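Local coordinates for putative N-acetylmuramoyl-L-alanine amidase (Neisseria meningitidis MC58, PDB 3CZX), which probably hydrolyses, with a bound zinc ion, the amide link between N-acetylmuramoyl residues and L-amino acids in cell-wall glycopeptides, at residues A[31-36]-A[164-169]; A[88-93]-A[107-112]. All blocks are in the same frame, centred on the assembly; numbering follows the deposited sequence.

Interaction 1: residues A[31-36]-A[164-169]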
loop_
_atom_site.group_PDB
_atom_site.type_symbol
_atom_site.label_atom_id
_atom_site.label_comp_id
_atom_site.label_asym_id
_atom_site.label_seq_id
_atom_site.Cartn_x
_atom_site.Cartn_y
_atom_site.Cartn_z
ATOM N N GLN A 31 4.749 -2.499 7.161
ATOM C CA GLN A 31 4.464 -3.406 6.063
ATOM C C GLN A 31 4.331 -2.613 4.750
ATOM O O GLN A 31 4.930 -2.995 3.752
ATOM C CB GLN A 31 3.183 -4.208 6.363
ATOM C CG GLN A 31 2.620 -4.976 5.215
ATOM C CD GLN A 31 1.357 -5.713 5.573
ATOM O OE1 GLN A 31 0.581 -5.229 6.400
ATOM N NE2 GLN A 31 1.151 -6.895 4.977
ATOM N N ASP A 32 3.574 -1.525 4.756
ATOM C CA ASP A 32 3.386 -0.742 3.533
ATOM C C ASP A 32 4.735 -0.195 3.082
ATOM O O ASP A 32 5.073 -0.249 1.888
ATOM C CB ASP A 32 2.459 0.449 3.729
ATOM C CG ASP A 32 0.979 0.072 3.681
ATOM O OD1 ASP A 32 0.682 -1.091 3.317
ATOM O OD2 ASP A 32 0.162 0.959 4.039
HETATM N N MSE A 33 5.503 0.401 4.013
HETATM C CA MSE A 33 6.790 0.969 3.609
HETATM C C MSE A 33 7.701 -0.071 2.993
HETATM O O MSE A 33 8.290 0.188 1.924
HETATM C CB MSE A 33 7.484 1.665 4.779
HETATM C CG MSE A 33 6.782 2.898 5.204
HETATM SE SE MSE A 33 7.689 3.954 6.598
HETATM C CE MSE A 33 6.657 3.318 8.135
ATOM N N ARG A 34 7.849 -1.212 3.649
ATOM C CA ARG A 34 8.730 -2.281 3.142
ATOM C C ARG A 34 8.232 -2.755 1.757
ATOM O O ARG A 34 9.005 -2.835 0.785
ATOM C CB ARG A 34 8.855 -3.434 4.144
ATOM C CG ARG A 34 9.592 -4.651 3.591
ATOM C CD ARG A 34 8.664 -5.841 3.378
ATOM N NE ARG A 34 8.417 -6.533 4.630
ATOM C CZ ARG A 34 7.225 -6.906 5.094
ATOM N NH1 ARG A 34 7.162 -7.539 6.245
ATOM N NH2 ARG A 34 6.113 -6.597 4.458
ATOM N N ASN A 35 6.930 -3.044 1.648
ATOM C CA ASN A 35 6.393 -3.587 0.394
ATOM C C ASN A 35 6.552 -2.634 -0.772
ATOM O O ASN A 35 6.888 -3.054 -1.900
ATOM C CB ASN A 35 4.914 -3.993 0.572
ATOM C CG ASN A 35 4.749 -5.283 1.335
ATOM O OD1 ASN A 35 5.705 -5.963 1.635
ATOM N ND2 ASN A 35 3.496 -5.633 1.689
ATOM N N ILE A 36 6.243 -1.365 -0.530
ATOM C CA ILE A 36 6.236 -0.366 -1.613
ATOM C C ILE A 36 7.666 -0.092 -2.033
ATOM O O ILE A 36 8.004 -0.052 -3.227
ATOM C CB ILE A 36 5.510 0.903 -1.235
ATOM C CG1 ILE A 36 4.030 0.576 -0.949
ATOM C CG2 ILE A 36 5.621 1.933 -2.319
ATOM C CD1 ILE A 36 3.304 1.744 -0.330
ATOM N N GLY A 164 4.310 8.211 -2.835
ATOM C CA GLY A 164 5.317 9.174 -3.238
ATOM C C GLY A 164 6.525 9.208 -2.312
ATOM O O GLY A 164 7.679 9.360 -2.767
ATOM N N ILE A 165 6.256 9.111 -0.998
ATOM C CA ILE A 165 7.329 9.066 -0.004
ATOM C C ILE A 165 8.178 7.795 -0.217
ATOM O O ILE A 165 9.414 7.862 -0.234
ATOM C CB ILE A 165 6.773 9.188 1.468
ATOM C CG1 ILE A 165 6.168 10.578 1.705
ATOM C CG2 ILE A 165 7.847 8.806 2.513
ATOM C CD1 ILE A 165 5.358 10.670 2.970
ATOM N N CYS A 166 7.523 6.651 -0.360
ATOM C CA CYS A 166 8.220 5.362 -0.553
ATOM C C CYS A 166 8.947 5.333 -1.886
ATOM O O CYS A 166 10.055 4.816 -1.949
ATOM C CB CYS A 166 7.337 4.187 -0.388
ATOM S SG CYS A 166 6.617 4.030 1.269
ATOM N N ARG A 167 8.391 5.973 -2.921
ATOM C CA ARG A 167 9.128 6.131 -4.196
ATOM C C ARG A 167 10.380 6.975 -4.028
ATOM O O ARG A 167 11.440 6.626 -4.557
ATOM C CB ARG A 167 8.239 6.731 -5.293
ATOM C CG ARG A 167 8.962 6.783 -6.651
ATOM C CD ARG A 167 8.046 7.174 -7.761
ATOM N NE ARG A 167 6.967 6.220 -7.920
ATOM C CZ ARG A 167 7.013 5.081 -8.605
ATOM N NH1 ARG A 167 8.110 4.700 -9.223
ATOM N NH2 ARG A 167 5.940 4.307 -8.657
ATOM N N ALA A 168 10.286 8.085 -3.283
ATOM C CA ALA A 168 11.467 8.933 -2.954
ATOM C C ALA A 168 12.555 8.075 -2.269
ATOM O O ALA A 168 13.751 8.189 -2.577
ATOM C CB ALA A 168 11.073 10.153 -2.049
ATOM N N ILE A 169 12.139 7.208 -1.343
ATOM C CA ILE A 169 13.103 6.368 -0.616
ATOM C C ILE A 169 13.793 5.393 -1.596
ATOM O O ILE A 169 15.028 5.298 -1.650
ATOM C CB ILE A 169 12.409 5.601 0.552
ATOM C CG1 ILE A 169 11.982 6.572 1.662
ATOM C CG2 ILE A 169 13.342 4.468 1.121
ATOM C CD1 ILE A 169 10.990 5.947 2.713
#
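Asp-32 OD2 is gripped by two lysines, Lys-162 of its own chain and Lys-162 of the second subunit, beside the apolar seam where Met-33 and Ile-36 meet Cys-166. OD1 of the same carboxylate takes the indole N-H of Trp-163 of the second subunit. These bonds probably keep Asp-32 ionised, and they place this part of helix 26-45 at the interface with the second subunit. The seam itself has no hydrogen bond. Ile-36 is turned with CG1 beside the backbone N (chi1 -62°), which leaves CG2 to meet the neighbouring helix. Ile-36 CG2 lies 3.4 Å from Cys-166 CB, tighter than usual for two carbons. This is helix-to-helix packing in the zinc amidase fold: helix 26-45 lies against helix 152-177, and the backbones come close, with Ile-36 CA 6.2 Å from Cys-166 CA. Cys-166 meets two residues about one turn apart: its CB faces Ile-36 and its SG lies against Met-33. Cys-166 SG is 3.9 Å from Met-33 CA and 4.1 Å from Met-33 CG. Met-33, a selenomethionine, bends at chi3 (-99°); its side chain also packs on Phe-158, Thr-79 and Pro-146. That side chain is about 7 Å from those of the zinc ligands Glu-26 and His-78.

Interaction 2: residues A[88-93]-A[107-112]; sequences TGIEAL and KAVAKK
In the beta-alpha-beta unit of strand 91-94, helix 99-113 and strand 123-125, Ile-90, just before the first strand, packs on Val-109 and Ala-110 of the helix. One methyl does most of the work. Ile-90 CD1 lies over the helix backbone, 3.5 Å from Ala-110 N. The same CD1 is 3.8 Å from Ala-110 CB and 3.7 Å from Val-109 CG1, so it rests where the two residues join. A chi1 of -64° sets CG1 of Ile-90 beside its backbone N, and chi2 near anti (158°) extends the chain toward the helix. Val-109 presents the branch anti to its own N, and its side chain crosses that of Ile-90 obliquely. No polar bond spans the contact. In the mixed sheet, strand 91-94 runs parallel to 123-125 and antiparallel to 142-145, and the helix links the parallel pair. Phe-144 of strand 142-145 and Trp-115, just past the helix, touch both Ile-90 and Val-109. The backbone of Ile-90 hydrogen-bonds to Lys-116 and Arg-118. The Ile-90 side chain is about 11 Å from that of the zinc ligand His-78.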
loop_
_atom_site.group_PDB
_atom_site.type_symbol
_atom_site.label_atom_id
_atom_site.label_comp_id
_atom_site.label_asym_id
_atom_site.label_seq_id
_atom_site.Cartn_x
_atom_site.Cartn_y
_atom_site.Cartn_z
ATOM N N THR A 88 8.083 15.480 16.520
ATOM C CA THR A 88 8.105 15.345 15.073
ATOM C C THR A 88 9.526 15.128 14.566
ATOM O O THR A 88 10.488 15.541 15.209
ATOM C CB THR A 88 7.511 16.589 14.389
ATOM O OG1 THR A 88 7.393 16.387 12.963
ATOM C CG2 THR A 88 8.330 17.858 14.667
ATOM N N GLY A 89 9.642 14.472 13.414
ATOM C CA GLY A 89 10.893 14.470 12.648
ATOM C C GLY A 89 11.320 13.061 12.287
ATOM O O GLY A 89 10.733 12.083 12.735
ATOM N N ILE A 90 12.422 13.011 11.541
ATOM C CA ILE A 90 12.949 11.837 10.890
ATOM C C ILE A 90 14.231 11.406 11.542
ATOM O O ILE A 90 15.129 12.214 11.732
ATOM C CB ILE A 90 13.340 12.203 9.431
ATOM C CG1 ILE A 90 12.111 12.620 8.611
ATOM C CG2 ILE A 90 14.107 11.042 8.757
ATOM C CD1 ILE A 90 12.479 13.479 7.393
ATOM N N GLU A 91 14.343 10.116 11.813
ATOM C CA GLU A 91 15.616 9.595 12.238
ATOM C C GLU A 91 15.811 8.144 11.864
ATOM O O GLU A 91 14.862 7.389 11.628
ATOM C CB GLU A 91 15.833 9.831 13.718
ATOM C CG GLU A 91 14.914 9.111 14.653
ATOM C CD GLU A 91 15.148 9.496 16.132
ATOM O OE1 GLU A 91 15.373 10.677 16.454
ATOM O OE2 GLU A 91 15.137 8.584 16.958
ATOM N N ALA A 92 17.083 7.773 11.823
ATOM C CA ALA A 92 17.505 6.416 11.477
ATOM C C ALA A 92 18.649 6.079 12.406
ATOM O O ALA A 92 19.604 6.871 12.515
ATOM C CB ALA A 92 17.961 6.364 10.040
ATOM N N LEU A 93 18.522 4.937 13.081
ATOM C CA LEU A 93 19.449 4.488 14.101
ATOM C C LEU A 93 20.322 3.423 13.498
ATOM O O LEU A 93 19.807 2.455 12.977
ATOM C CB LEU A 93 18.667 3.868 15.266
ATOM C CG LEU A 93 19.435 3.319 16.438
ATOM C CD1 LEU A 93 19.977 4.527 17.237
ATOM C CD2 LEU A 93 18.537 2.353 17.339
ATOM N N LYS A 107 17.182 12.346 4.077
ATOM C CA LYS A 107 17.055 13.484 3.206
ATOM C C LYS A 107 15.997 13.251 2.141
ATOM O O LYS A 107 15.253 14.164 1.771
ATOM C CB LYS A 107 18.398 13.783 2.575
ATOM C CG LYS A 107 19.389 14.330 3.591
ATOM C CD LYS A 107 20.792 14.369 3.046
ATOM C CE LYS A 107 21.719 15.163 3.969
ATOM N NZ LYS A 107 23.120 15.053 3.534
ATOM N N ALA A 108 15.932 12.026 1.631
ATOM C CA ALA A 108 14.942 11.664 0.643
ATOM C C ALA A 108 13.537 11.939 1.173
ATOM O O ALA A 108 12.684 12.485 0.462
ATOM C CB ALA A 108 15.075 10.190 0.287
ATOM N N VAL A 109 13.294 11.546 2.428
ATOM C CA VAL A 109 11.986 11.750 3.047
ATOM C C VAL A 109 11.722 13.232 3.396
ATOM O O VAL A 109 10.616 13.752 3.166
ATOM C CB VAL A 109 11.844 10.876 4.311
ATOM C CG1 VAL A 109 10.553 11.235 5.103
ATOM C CG2 VAL A 109 11.878 9.366 3.916
ATOM N N ALA A 110 12.745 13.922 3.914
ATOM C CA ALA A 110 12.620 15.343 4.223
ATOM C C ALA A 110 12.248 16.189 2.999
ATOM O O ALA A 110 11.427 17.095 3.112
ATOM C CB ALA A 110 13.965 15.867 4.857
ATOM N N LYS A 111 12.878 15.923 1.857
ATOM C CA LYS A 111 12.595 16.692 0.619
ATOM C C LYS A 111 11.118 16.586 0.274
ATOM O O LYS A 111 10.495 17.570 -0.102
ATOM C CB LYS A 111 13.437 16.203 -0.567
ATOM C CG LYS A 111 14.885 16.575 -0.462
ATOM C CD LYS A 111 15.802 15.623 -1.208
ATOM C CE LYS A 111 16.299 16.160 -2.481
ATOM N NZ LYS A 111 17.374 15.206 -2.944
ATOM N N LYS A 112 10.536 15.404 0.439
ATOM C CA LYS A 112 9.156 15.165 0.017
ATOM C C LYS A 112 8.119 15.692 1.008
ATOM O O LYS A 112 6.974 15.923 0.643
ATOM C CB LYS A 112 8.929 13.661 -0.165
ATOM C CG LYS A 112 7.569 13.249 -0.758
ATOM C CD LYS A 112 7.526 13.572 -2.230
ATOM C CE LYS A 112 6.297 13.019 -2.927
ATOM N NZ LYS A 112 6.373 13.370 -4.408
#

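The centres of interactions 1 and 2 are 13 Å apart. Along the chain, both segments of interaction 2 fall between the two segments of interaction 1. The order is thus 31-36, 88-93, 107-112, 164-169. Helix 152-177 connects the two contacts. It packs on helix 26-45 in interaction 1 and also touches helix 99-113, which supplies one side of interaction 2. Ile-169 CG1 lies 3.6 Å from Val-109 CG2, and Ile-165 CG1 is 3.9 Å from Lys-112 CG. The late helix therefore ties the early helix, whose first residue is the zinc ligand Glu-26, to the beta-alpha-beta unit at the 123-125 end of the sheet.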